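Local coordinates for protein orotidine 5'-phosphate decarboxylase (PDB 4DBE) that probably catalyses the decarboxylation of orotidine 5'-monophosphate to uridine 5'-monophosphate, the last step of de novo UMP synthesis, as a homodimer, at residues A[3-8]-A[181-186]; A[9-14]-A[32-37]; A[59-64]-A[83-88]; A[129-134]-A[154-159]. All coordinates share one frame; numbering follows the deposited sequence.

Contact 1: residues A[3-8]-A[181-186]; sequences KSRVIL and ADYEII. With BMP (6-hydroxyuridine-5'-phosphate), chain C.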
# COMPACT_ATOMS: atom_id res chain seq x y z
N LYS A 3 25.51 -9.69 17.30
CA LYS A 3 24.33 -8.84 17.25
C LYS A 3 23.25 -9.44 16.36
O LYS A 3 23.55 -10.07 15.34
CB LYS A 3 24.71 -7.44 16.76
CG LYS A 3 25.67 -6.70 17.68
CD LYS A 3 25.05 -6.45 19.05
CE LYS A 3 25.93 -5.54 19.90
NZ LYS A 3 25.25 -5.12 21.16
N SER A 4 22.00 -9.22 16.75
CA SER A 4 20.85 -9.78 16.04
C SER A 4 20.71 -9.32 14.59
O SER A 4 20.98 -8.16 14.25
CB SER A 4 19.55 -9.48 16.82
OG SER A 4 18.44 -10.11 16.20
N ARG A 5 20.25 -10.24 13.76
CA ARG A 5 19.95 -9.95 12.36
C ARG A 5 18.43 -9.92 12.17
O ARG A 5 17.94 -9.95 11.04
CB ARG A 5 20.54 -11.03 11.46
CG ARG A 5 22.03 -11.24 11.64
CD ARG A 5 22.81 -10.19 10.89
NE ARG A 5 24.06 -10.73 10.34
CZ ARG A 5 24.74 -10.16 9.35
NH1 ARG A 5 24.30 -9.03 8.81
NH2 ARG A 5 25.86 -10.71 8.91
N VAL A 6 17.69 -9.88 13.27
CA VAL A 6 16.23 -9.93 13.18
C VAL A 6 15.58 -8.55 13.20
O VAL A 6 15.93 -7.69 13.99
CB VAL A 6 15.63 -10.79 14.30
CG1 VAL A 6 14.11 -10.78 14.21
CG2 VAL A 6 16.16 -12.21 14.22
N ILE A 7 14.63 -8.37 12.28
CA ILE A 7 13.72 -7.24 12.30
C ILE A 7 12.36 -7.82 12.66
O ILE A 7 11.81 -8.65 11.93
CB ILE A 7 13.67 -6.51 10.93
CG1 ILE A 7 15.03 -5.89 10.61
CG2 ILE A 7 12.57 -5.41 10.93
CD1 ILE A 7 15.12 -5.19 9.24
N LEU A 8 11.84 -7.41 13.81
CA LEU A 8 10.51 -7.85 14.25
C LEU A 8 9.45 -7.21 13.38
O LEU A 8 9.40 -5.98 13.27
CB LEU A 8 10.29 -7.45 15.71
CG LEU A 8 8.86 -7.65 16.24
CD1 LEU A 8 8.56 -9.13 16.33
CD2 LEU A 8 8.72 -6.98 17.61
N ALA A 181 21.23 -11.64 2.28
CA ALA A 181 20.49 -10.59 3.00
C ALA A 181 21.27 -10.11 4.21
O ALA A 181 22.08 -10.84 4.77
CB ALA A 181 19.11 -11.10 3.43
N ASP A 182 21.01 -8.87 4.63
CA ASP A 182 21.56 -8.36 5.88
C ASP A 182 20.70 -8.74 7.09
O ASP A 182 21.22 -9.09 8.16
CB ASP A 182 21.70 -6.85 5.79
CG ASP A 182 22.67 -6.43 4.72
OD1 ASP A 182 23.88 -6.50 4.98
OD2 ASP A 182 22.22 -6.09 3.60
N TYR A 183 19.39 -8.69 6.92
CA TYR A 183 18.45 -8.89 8.02
C TYR A 183 17.27 -9.72 7.57
O TYR A 183 16.86 -9.68 6.40
CB TYR A 183 17.96 -7.52 8.53
CG TYR A 183 19.10 -6.64 8.98
CD1 TYR A 183 19.87 -6.99 10.07
CD2 TYR A 183 19.42 -5.48 8.28
CE1 TYR A 183 20.93 -6.21 10.48
CE2 TYR A 183 20.48 -4.68 8.70
CZ TYR A 183 21.22 -5.06 9.79
OH TYR A 183 22.28 -4.28 10.21
N GLU A 184 16.72 -10.50 8.50
CA GLU A 184 15.52 -11.27 8.20
C GLU A 184 14.34 -10.69 8.98
O GLU A 184 14.45 -10.39 10.18
CB GLU A 184 15.71 -12.76 8.51
CG GLU A 184 16.70 -13.40 7.55
CD GLU A 184 16.92 -14.88 7.77
OE1 GLU A 184 16.23 -15.47 8.64
OE2 GLU A 184 17.79 -15.46 7.06
N ILE A 185 13.24 -10.51 8.27
CA ILE A 185 12.03 -9.94 8.86
C ILE A 185 11.16 -11.08 9.34
O ILE A 185 10.83 -11.99 8.57
CB ILE A 185 11.26 -9.16 7.81
CG1 ILE A 185 12.06 -7.93 7.37
CG2 ILE A 185 9.90 -8.72 8.37
CD1 ILE A 185 11.55 -7.30 6.07
N ILE A 186 10.76 -11.04 10.61
CA ILE A 186 10.01 -12.17 11.18
C ILE A 186 8.83 -11.66 11.99
O ILE A 186 9.00 -10.84 12.92
CB ILE A 186 10.92 -13.05 12.06
CG1 ILE A 186 12.14 -13.51 11.27
CG2 ILE A 186 10.15 -14.24 12.62
CD1 ILE A 186 13.23 -14.08 12.15
P BMP C . 5.33 -13.26 8.93
OP1 BMP C . 5.18 -14.13 7.75
OP2 BMP C . 4.26 -13.42 10.14
OP3 BMP C . 6.75 -13.58 9.58
O5' BMP C . 5.39 -11.73 8.49
C5' BMP C . 6.15 -11.30 7.37
C4' BMP C . 6.22 -9.78 7.32
O4' BMP C . 6.96 -9.39 6.13
C3' BMP C . 4.87 -9.07 7.23
O3' BMP C . 4.96 -7.80 7.86
C2' BMP C . 4.70 -8.88 5.73
O2' BMP C . 3.85 -7.82 5.37
C1' BMP C . 6.14 -8.62 5.29
N1 BMP C . 6.43 -9.00 3.89
C2 BMP C . 6.19 -10.25 3.43
O2 BMP C . 5.70 -11.10 4.15
N3 BMP C . 6.46 -10.58 2.15
C4 BMP C . 7.00 -9.68 1.30
O4 BMP C . 7.25 -10.00 0.14
C5 BMP C . 7.28 -8.38 1.75
C6 BMP C . 6.99 -8.07 3.06
O1 BMP C . 7.26 -6.85 3.54
O HOH W 1 24.89 -6.42 7.57
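D182 meets R5 through its backbone: its carbonyl O takes a weak hydrogen bond from R5 NH1 at 3.1 Å, bent to 123° at the hydrogen. The arginine folds over at chi2 (-81°), which lays CD as well as NH1 against that oxygen. A water accepts, weakly, from R5 NH1 and donates to D182 OD1, joining the two side chains indirectly, while D182 OD2 is held in a salt bridge by R153. Replacing R5 by an alanine would probably leave the D182 carbonyl without this donor and the bridging water without its arginine partner. Y183 turns the edge of its ring to R5 O, and its CB packs 3.7 Å from I7 CD1, the two side chains crossing at about a right angle. At E184 the backbone pairing begins. E184 N donates to R5 O (2.9 Å), and E184 O receives an almost straight bond from I7 N (177°). The E184 carboxylate lies on the face shared with V6 and L8 and is taken up by the backbone N atoms of G174 and V177. I185 goes to the other face with I7, where its CG1 is 4.2 Å from I7 CB; its CG2 reaches the ribose of the bound 6-hydroxyuridine-5'-phosphate, 3.8 Å from O4'. I186 N closes the series on I7 O at 2.9 Å, and I186 CD1 touches both methyls of V6, 4.0 Å from CG1 and from CG2, under helix 196-213. Parallel pairing of the first and last strands in this way closes a TIM barrel.

Contact 2: residues A[9-14]-A[32-37]; sequences AMDKPL and GLPLVL. With BMP (6-hydroxyuridine-5'-phosphate), chain C.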
# COMPACT_ATOMS: atom_id res chain seq x y z
N ALA A 9 8.61 -8.03 12.75
CA ALA A 9 7.49 -7.49 12.00
C ALA A 9 6.33 -7.33 12.98
O ALA A 9 5.57 -8.27 13.22
CB ALA A 9 7.10 -8.39 10.83
N MET A 10 6.23 -6.14 13.56
CA MET A 10 5.17 -5.87 14.52
C MET A 10 3.89 -5.54 13.78
O MET A 10 3.55 -4.37 13.55
CB MET A 10 5.57 -4.74 15.48
CG MET A 10 4.69 -4.65 16.72
SD MET A 10 5.39 -3.47 17.89
CE MET A 10 7.11 -3.94 17.80
N ASP A 11 3.17 -6.59 13.40
CA ASP A 11 1.89 -6.46 12.71
C ASP A 11 0.73 -6.63 13.68
O ASP A 11 -0.43 -6.56 13.30
CB ASP A 11 1.80 -7.51 11.60
CG ASP A 11 2.82 -7.27 10.51
OD1 ASP A 11 3.01 -6.08 10.15
OD2 ASP A 11 3.44 -8.25 10.02
N LYS A 12 1.09 -6.88 14.93
CA LYS A 12 0.15 -7.11 16.02
C LYS A 12 0.85 -6.60 17.27
O LYS A 12 2.07 -6.69 17.38
CB LYS A 12 -0.14 -8.62 16.16
CG LYS A 12 -1.17 -8.99 17.21
CD LYS A 12 -1.27 -10.50 17.46
CE LYS A 12 -1.76 -11.27 16.22
NZ LYS A 12 -2.29 -12.64 16.60
N PRO A 13 0.10 -6.02 18.21
CA PRO A 13 0.73 -5.48 19.42
C PRO A 13 1.44 -6.53 20.29
O PRO A 13 0.95 -7.65 20.44
CB PRO A 13 -0.45 -4.91 20.20
CG PRO A 13 -1.50 -4.64 19.18
CD PRO A 13 -1.34 -5.71 18.15
N LEU A 14 2.59 -6.17 20.83
CA LEU A 14 3.21 -6.91 21.92
C LEU A 14 3.30 -5.95 23.12
O LEU A 14 3.38 -4.74 22.94
CB LEU A 14 4.62 -7.40 21.56
CG LEU A 14 4.81 -8.44 20.44
CD1 LEU A 14 4.43 -7.85 19.09
CD2 LEU A 14 6.26 -8.95 20.38
N GLY A 32 3.85 -2.30 11.07
CA GLY A 32 2.94 -2.62 9.99
C GLY A 32 1.62 -1.88 10.09
O GLY A 32 1.28 -1.35 11.15
N LEU A 33 0.89 -1.83 8.98
CA LEU A 33 -0.38 -1.10 8.95
C LEU A 33 -1.43 -1.64 9.94
O LEU A 33 -2.10 -0.87 10.60
CB LEU A 33 -0.94 -1.05 7.52
CG LEU A 33 -2.18 -0.17 7.32
CD1 LEU A 33 -1.96 1.25 7.95
CD2 LEU A 33 -2.54 -0.07 5.85
N PRO A 34 -1.56 -2.98 10.06
CA PRO A 34 -2.54 -3.48 11.04
C PRO A 34 -2.27 -2.95 12.46
O PRO A 34 -3.22 -2.64 13.19
CB PRO A 34 -2.33 -4.99 11.00
CG PRO A 34 -1.76 -5.26 9.64
CD PRO A 34 -0.89 -4.07 9.33
N LEU A 35 -1.00 -2.87 12.85
CA LEU A 35 -0.65 -2.32 14.16
C LEU A 35 -1.09 -0.86 14.30
O LEU A 35 -1.76 -0.48 15.27
CB LEU A 35 0.85 -2.43 14.41
CG LEU A 35 1.28 -1.85 15.76
CD1 LEU A 35 0.91 -2.78 16.90
CD2 LEU A 35 2.75 -1.56 15.79
N VAL A 36 -0.74 -0.03 13.32
CA VAL A 36 -1.04 1.40 13.40
C VAL A 36 -2.55 1.65 13.38
O VAL A 36 -3.05 2.53 14.09
CB VAL A 36 -0.33 2.22 12.30
CG1 VAL A 36 -0.73 3.69 12.38
CG2 VAL A 36 1.19 2.09 12.43
N LEU A 37 -3.27 0.86 12.59
CA LEU A 37 -4.73 0.95 12.58
C LEU A 37 -5.34 0.60 13.95
O LEU A 37 -6.35 1.17 14.36
CB LEU A 37 -5.33 0.03 11.52
CG LEU A 37 -5.04 0.36 10.05
CD1 LEU A 37 -5.63 -0.70 9.15
CD2 LEU A 37 -5.59 1.73 9.67
P BMP C . 5.33 -13.26 8.93
OP1 BMP C . 5.18 -14.13 7.75
OP2 BMP C . 4.26 -13.42 10.14
OP3 BMP C . 6.75 -13.58 9.58
O5' BMP C . 5.39 -11.73 8.49
C5' BMP C . 6.15 -11.30 7.37
C4' BMP C . 6.22 -9.78 7.32
O4' BMP C . 6.96 -9.39 6.13
C3' BMP C . 4.87 -9.07 7.23
O3' BMP C . 4.96 -7.80 7.86
C2' BMP C . 4.70 -8.88 5.73
O2' BMP C . 3.85 -7.82 5.37
C1' BMP C . 6.14 -8.62 5.29
N1 BMP C . 6.43 -9.00 3.89
C2 BMP C . 6.19 -10.25 3.43
O2 BMP C . 5.70 -11.10 4.15
N3 BMP C . 6.46 -10.58 2.15
C4 BMP C . 7.00 -9.68 1.30
O4 BMP C . 7.25 -10.00 0.14
C5 BMP C . 7.28 -8.38 1.75
C6 BMP C . 6.99 -8.07 3.06
O1 BMP C . 7.26 -6.85 3.54
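D11 and G32 meet beside the bound 6-hydroxyuridine-5'-phosphate. D11 OD2 accepts a 2.7 Å hydrogen bond from the ribose hydroxyl O3', and D11 OD1 rests 3.5 Å from G32 CA. With CG beside its own backbone N (chi1 -66°), the carboxylate is swung toward G32, where a CB on the glycine would run into OD1. Next to this, G32 N donates to M10 O at 3.2 Å; the donor stands above the carbonyl plane, 44° out of it. M10 is the centre of an inverse gamma turn, which bends the chain as it leaves strand 6-10. That strand ends here and strand 28-32 runs into helix 33-39, with G32 as N-cap, placing the contact at the C-terminal ends of the first two strands of the TIM barrel, where the ligand binds. Behind the aspartate, P34 places CB 3.4 Å from D11 O. L35 fills the corner between M10 and P13: its CB touches M10 O, its CD2 branch lies 3.8 Å from M10 CG, and its CD1 branch reaches the P13 ring at CG, also 3.8 Å away. With CG anti to the backbone N (chi1 179°), the fork of L35 points at segment 9-14, and its two methyls part to these neighbours. Further out, M10 also packs on L19 of helix 16-22, Y191 of helix 188-191 touches D11, and I68 of the second subunit comes against D11.

Contact 3: residues A[59-64]-A[83-88]; sequences DFKLAD and IAHSFI. With BMP (6-hydroxyuridine-5'-phosphate), chain C; BMP (6-hydroxyuridine-5'-phosphate), chain G.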
# COMPACT_ATOMS: atom_id res chain seq x y z
N ASP A 59 6.20 0.29 7.60
CA ASP A 59 5.90 -0.43 6.37
C ASP A 59 4.42 -0.41 6.06
O ASP A 59 3.65 -1.27 6.52
CB ASP A 59 6.41 -1.89 6.43
CG ASP A 59 6.06 -2.68 5.18
OD1 ASP A 59 5.64 -2.07 4.18
OD2 ASP A 59 6.21 -3.92 5.17
N PHE A 60 4.01 0.59 5.28
CA PHE A 60 2.67 0.64 4.72
C PHE A 60 2.67 0.26 3.22
O PHE A 60 1.69 0.50 2.51
CB PHE A 60 2.01 2.01 4.93
CG PHE A 60 1.77 2.38 6.39
CD1 PHE A 60 2.03 1.47 7.41
CD2 PHE A 60 1.29 3.63 6.73
CE1 PHE A 60 1.82 1.82 8.75
CE2 PHE A 60 1.06 3.98 8.06
CZ PHE A 60 1.32 3.08 9.07
N LYS A 61 3.77 -0.34 2.76
CA LYS A 61 3.83 -0.81 1.37
C LYS A 61 3.42 0.30 0.40
O LYS A 61 2.61 0.10 -0.52
CB LYS A 61 2.93 -2.04 1.17
CG LYS A 61 3.39 -3.33 1.86
CD LYS A 61 4.80 -3.76 1.39
CE LYS A 61 5.12 -5.18 1.86
NZ LYS A 61 5.08 -5.36 3.34
N LEU A 62 4.00 1.48 0.61
CA LEU A 62 3.61 2.68 -0.13
C LEU A 62 3.59 2.43 -1.63
O LEU A 62 4.58 1.96 -2.21
CB LEU A 62 4.54 3.84 0.21
CG LEU A 62 4.58 4.22 1.69
CD1 LEU A 62 5.80 5.07 1.97
CD2 LEU A 62 3.28 4.94 2.09
N ALA A 63 2.46 2.74 -2.26
CA ALA A 63 2.26 2.43 -3.67
C ALA A 63 1.18 3.34 -4.26
O ALA A 63 0.10 2.88 -4.67
CB ALA A 63 1.89 0.96 -3.83
N ASP A 64 1.48 4.63 -4.31
CA ASP A 64 0.50 5.60 -4.75
C ASP A 64 1.23 6.69 -5.54
O ASP A 64 2.44 6.59 -5.79
CB ASP A 64 -0.25 6.18 -3.53
CG ASP A 64 -1.68 6.55 -3.85
OD1 ASP A 64 -1.89 7.24 -4.86
OD2 ASP A 64 -2.60 6.14 -3.09
N ILE A 83 9.10 1.72 3.89
CA ILE A 83 9.05 0.77 2.79
C ILE A 83 8.06 1.22 1.72
O ILE A 83 6.94 1.62 2.02
CB ILE A 83 8.67 -0.64 3.31
CG1 ILE A 83 9.81 -1.18 4.19
CG2 ILE A 83 8.43 -1.60 2.13
CD1 ILE A 83 9.70 -2.64 4.53
N ALA A 84 8.50 1.18 0.46
CA ALA A 84 7.59 1.42 -0.66
C ALA A 84 7.78 0.35 -1.71
O ALA A 84 8.78 -0.36 -1.72
CB ALA A 84 7.83 2.80 -1.27
N HIS A 85 6.81 0.23 -2.60
CA HIS A 85 6.97 -0.64 -3.75
C HIS A 85 7.83 0.01 -4.82
O HIS A 85 7.86 1.24 -4.95
CB HIS A 85 5.61 -1.00 -4.31
CG HIS A 85 4.99 -2.16 -3.62
ND1 HIS A 85 5.42 -3.46 -3.82
CD2 HIS A 85 3.99 -2.24 -2.71
CE1 HIS A 85 4.71 -4.28 -3.07
NE2 HIS A 85 3.82 -3.57 -2.39
N SER A 86 8.55 -0.82 -5.58
CA SER A 86 9.31 -0.33 -6.73
C SER A 86 8.47 -0.33 -8.01
O SER A 86 8.70 0.49 -8.90
CB SER A 86 10.57 -1.18 -6.93
OG SER A 86 10.22 -2.51 -7.24
N PHE A 87 7.48 -1.21 -8.10
CA PHE A 87 6.78 -1.40 -9.37
C PHE A 87 6.04 -0.15 -9.87
O PHE A 87 5.84 0.02 -11.08
CB PHE A 87 5.84 -2.61 -9.35
CG PHE A 87 4.58 -2.40 -8.56
CD1 PHE A 87 3.46 -1.86 -9.17
CD2 PHE A 87 4.50 -2.78 -7.23
CE1 PHE A 87 2.28 -1.66 -8.45
CE2 PHE A 87 3.32 -2.59 -6.50
CZ PHE A 87 2.22 -2.03 -7.10
N ILE A 88 5.67 0.73 -8.93
CA ILE A 88 4.96 1.96 -9.27
C ILE A 88 5.79 2.95 -10.10
O ILE A 88 5.23 3.86 -10.71
CB ILE A 88 4.41 2.67 -8.01
CG1 ILE A 88 5.57 3.14 -7.13
CG2 ILE A 88 3.46 1.73 -7.26
CD1 ILE A 88 5.12 3.69 -5.77
P BMP C . 5.33 -13.26 8.93
OP1 BMP C . 5.18 -14.13 7.75
OP2 BMP C . 4.26 -13.42 10.14
OP3 BMP C . 6.75 -13.58 9.58
O5' BMP C . 5.39 -11.73 8.49
C5' BMP C . 6.15 -11.30 7.37
C4' BMP C . 6.22 -9.78 7.32
O4' BMP C . 6.96 -9.39 6.13
C3' BMP C . 4.87 -9.07 7.23
O3' BMP C . 4.96 -7.80 7.86
C2' BMP C . 4.70 -8.88 5.73
O2' BMP C . 3.85 -7.82 5.37
C1' BMP C . 6.14 -8.62 5.29
N1 BMP C . 6.43 -9.00 3.89
C2 BMP C . 6.19 -10.25 3.43
O2 BMP C . 5.70 -11.10 4.15
N3 BMP C . 6.46 -10.58 2.15
C4 BMP C . 7.00 -9.68 1.30
O4 BMP C . 7.25 -10.00 0.14
C5 BMP C . 7.28 -8.38 1.75
C6 BMP C . 6.99 -8.07 3.06
O1 BMP C . 7.26 -6.85 3.54
P BMP G . -6.32 14.12 -6.51
OP1 BMP G . -5.26 14.07 -7.55
OP2 BMP G . -6.18 15.17 -5.33
OP3 BMP G . -7.66 14.46 -7.34
O5' BMP G . -6.55 12.67 -5.89
C5' BMP G . -6.38 11.50 -6.67
C4' BMP G . -6.80 10.28 -5.87
O4' BMP G . -6.75 9.11 -6.73
C3' BMP G . -5.93 9.96 -4.66
O3' BMP G . -6.74 9.39 -3.63
C2' BMP G . -4.96 8.90 -5.19
O2' BMP G . -4.45 8.03 -4.21
C1' BMP G . -5.84 8.16 -6.21
N1 BMP G . -5.10 7.58 -7.33
C2 BMP G . -4.36 8.34 -8.16
O2 BMP G . -4.27 9.54 -8.00
N3 BMP G . -3.70 7.78 -9.19
C4 BMP G . -3.78 6.45 -9.42
O4 BMP G . -3.17 5.96 -10.35
C5 BMP G . -4.56 5.64 -8.56
C6 BMP G . -5.22 6.24 -7.52
O1 BMP G . -5.98 5.52 -6.68
O HOH W 2 5.81 2.46 4.44
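D59 lays its carboxylate obliquely across I83, with OD1 3.5 Å from I83 CB and CD1 of the isoleucine against CG of the acid. CG is anti to the backbone N (chi1 178°), which directs the group along the strand toward K61. There OD1 accepts from K61 N, closing an Asx turn, while OD2 offers its syn lone pair to K61 NZ in a 2.6 Å salt bridge. K61 bends at chi2 and again at chi4, bringing NZ to O1 of the bound 6-hydroxyuridine-5'-phosphate, also at 2.6 Å. Along the way its CD slants past H85 NE2 at 3.9 Å. The edge of the H85 ring faces K61 O, and its NE2 is bonded to A63 O of the second subunit. Behind these groups L62 pairs with A84 in parallel: H85 N donates to L62 O at 2.8 Å, and the two CB atoms touch. I88 sets CG2 3.9 Å from A63 CB. An asparagine in place of D59 would probably leave K61 NZ and K30 without their acidic partner in this chain, and the end of K61 freer to turn. D64 OD1 accepts from O2' of the ligand bound in the other subunit's site, and D64 also salt-bridges K61 of that subunit. With K30 also on D59, lysines and aspartates alternate, consistent with the charged catalytic array of OMP decarboxylases, in which K61 is the probable proton donor.

Contact 4: residues A[129-134]-A[154-159]; sequences NVIREI and RDFEKM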
# COMPACT_ATOMS: atom_id res chain seq x y z
N ASN A 129 16.11 -1.18 -12.57
CA ASN A 129 16.37 0.17 -13.06
C ASN A 129 15.71 1.22 -12.15
O ASN A 129 16.30 2.26 -11.85
CB ASN A 129 15.88 0.32 -14.49
CG ASN A 129 16.96 0.03 -15.52
OD1 ASN A 129 18.03 -0.52 -15.21
ND2 ASN A 129 16.69 0.40 -16.77
N VAL A 130 14.47 0.94 -11.73
CA VAL A 130 13.80 1.81 -10.77
C VAL A 130 14.67 1.97 -9.54
O VAL A 130 14.94 3.08 -9.07
CB VAL A 130 12.42 1.24 -10.31
CG1 VAL A 130 11.87 2.05 -9.13
CG2 VAL A 130 11.42 1.21 -11.46
N ILE A 131 15.10 0.83 -9.00
CA ILE A 131 15.90 0.82 -7.78
C ILE A 131 17.20 1.58 -7.96
O ILE A 131 17.56 2.42 -7.12
CB ILE A 131 16.18 -0.63 -7.32
CG1 ILE A 131 14.90 -1.29 -6.82
CG2 ILE A 131 17.24 -0.64 -6.22
CD1 ILE A 131 15.01 -2.81 -6.62
N ARG A 132 17.89 1.29 -9.05
CA ARG A 132 19.16 1.94 -9.34
C ARG A 132 18.96 3.44 -9.47
O ARG A 132 19.76 4.24 -8.98
CB ARG A 132 19.75 1.34 -10.63
CG ARG A 132 21.21 1.03 -10.55
CD ARG A 132 21.63 0.18 -11.74
NE ARG A 132 21.98 -1.17 -11.33
CZ ARG A 132 21.55 -2.28 -11.93
NH1 ARG A 132 20.74 -2.19 -12.98
NH2 ARG A 132 21.93 -3.46 -11.49
N GLU A 133 17.87 3.83 -10.13
CA GLU A 133 17.53 5.24 -10.31
C GLU A 133 17.19 5.95 -8.99
O GLU A 133 17.70 7.04 -8.71
CB GLU A 133 16.36 5.34 -11.29
CG GLU A 133 15.97 6.73 -11.73
CD GLU A 133 15.01 6.67 -12.91
OE1 GLU A 133 14.34 7.70 -13.19
OE2 GLU A 133 14.93 5.60 -13.56
N ILE A 134 16.34 5.34 -8.18
CA ILE A 134 15.92 5.94 -6.92
C ILE A 134 17.05 5.94 -5.90
O ILE A 134 17.21 6.88 -5.13
CB ILE A 134 14.71 5.21 -6.33
CG1 ILE A 134 13.47 5.45 -7.21
CG2 ILE A 134 14.46 5.65 -4.91
CD1 ILE A 134 13.07 6.92 -7.29
N ARG A 154 24.48 -9.45 -5.68
CA ARG A 154 25.49 -9.29 -6.72
C ARG A 154 25.28 -7.96 -7.44
O ARG A 154 26.21 -7.18 -7.61
CB ARG A 154 25.42 -10.47 -7.69
CG ARG A 154 26.59 -10.57 -8.66
CD ARG A 154 26.62 -11.94 -9.35
NE ARG A 154 25.37 -12.23 -10.06
CZ ARG A 154 24.53 -13.21 -9.72
NH1 ARG A 154 24.79 -14.00 -8.69
NH2 ARG A 154 23.41 -13.40 -10.42
N ASP A 155 24.03 -7.69 -7.83
CA ASP A 155 23.69 -6.50 -8.59
C ASP A 155 23.67 -5.21 -7.76
O ASP A 155 23.60 -4.11 -8.32
CB ASP A 155 22.33 -6.67 -9.27
CG ASP A 155 22.32 -7.80 -10.29
OD1 ASP A 155 23.40 -8.24 -10.73
OD2 ASP A 155 21.20 -8.24 -10.65
N PHE A 156 23.70 -5.35 -6.44
CA PHE A 156 23.63 -4.19 -5.55
C PHE A 156 24.46 -4.42 -4.28
O PHE A 156 23.92 -4.65 -3.20
CB PHE A 156 22.18 -3.90 -5.16
CG PHE A 156 21.31 -3.46 -6.31
CD1 PHE A 156 21.38 -2.17 -6.81
CD2 PHE A 156 20.39 -4.34 -6.87
CE1 PHE A 156 20.57 -1.75 -7.87
CE2 PHE A 156 19.57 -3.93 -7.93
CZ PHE A 156 19.66 -2.63 -8.43
N GLU A 157 25.78 -4.32 -4.41
CA GLU A 157 26.69 -4.73 -3.34
C GLU A 157 26.56 -3.94 -2.03
O GLU A 157 26.78 -4.49 -0.95
CB GLU A 157 28.14 -4.69 -3.85
CG GLU A 157 29.18 -5.06 -2.79
CD GLU A 157 30.61 -4.82 -3.26
OE1 GLU A 157 31.52 -5.53 -2.77
OE2 GLU A 157 30.83 -3.93 -4.11
N LYS A 158 26.21 -2.66 -2.11
CA LYS A 158 26.21 -1.83 -0.91
C LYS A 158 24.80 -1.60 -0.35
O LYS A 158 24.61 -0.88 0.62
CB LYS A 158 26.92 -0.50 -1.17
CG LYS A 158 28.42 -0.66 -1.35
CD LYS A 158 29.11 0.66 -1.69
CE LYS A 158 30.62 0.46 -1.78
NZ LYS A 158 30.99 -0.60 -2.77
N MET A 159 23.83 -2.25 -0.98
CA MET A 159 22.44 -2.15 -0.59
C MET A 159 22.15 -2.95 0.69
O MET A 159 22.66 -4.06 0.85
CB MET A 159 21.58 -2.71 -1.71
CG MET A 159 20.14 -2.37 -1.60
SD MET A 159 19.97 -0.67 -2.13
CE MET A 159 19.62 -0.89 -3.86
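Helix 124-134, on the outside of the barrel, packs here on the turn that follows helix 146-155 and leads into strand 160-163. F156, the first residue past helix 146-155, supplies the central ring. I131 places its CG2 methyl over one face in a CH-pi contact, 4.2 Å from the ring centroid and 28° off the normal. This methyl is anti to the backbone N, with chi1 of -69° turning the longer CG1 branch beside that N. R132 approaches the same ring from its CE1–CZ end: NE lies 3.8 Å from F156 CE1, and the guanidinium plane is turned only 20° from the ring plane, with F156 CZ over one of its faces, offset toward the rim. D155 O lies at the guanidinium edge, 3.6 Å from R132 NH2, while the D155 carboxylate makes its salt bridge with K128. M159 folds back by bends at chi2 and chi3, and its CE presses on I131 CG2 at 3.4 Å, tighter than an ordinary carbon contact. The type I turn from F156 to M159, closed by M159 N bonding to F156 O, brings both the ring and the M159 methyl to the one isoleucine. I139 of strand 138-141 and P136 of the preceding loop also touch I131 and M159. R132 is exposed. The packing joins helix 124-134 to the helix-to-strand turn of the next beta-alpha unit, in the outer layer of a TIM barrel.

How the contacts relate
From the N terminus, strand 6-10 serves contact 1 first and contact 2 directly after it. Contact 2 closes a short loop through helix 16-22 and strand 28-32; contact 3 then closes another through helix 66-73, and contact 4 a third through strand 138-141 and helix 146-155. These three follow in series, none crossing another, and all fall within the long span that contact 1 closes by bringing 181-186 back to 3-8. I186 O probably bonds to A9 N, joining contacts 1 and 2, while F60 packs on L33 and V36 between contacts 2 and 3. Contact 4 lies in the outer helical layer, reaching contact 3 through V130 and S86.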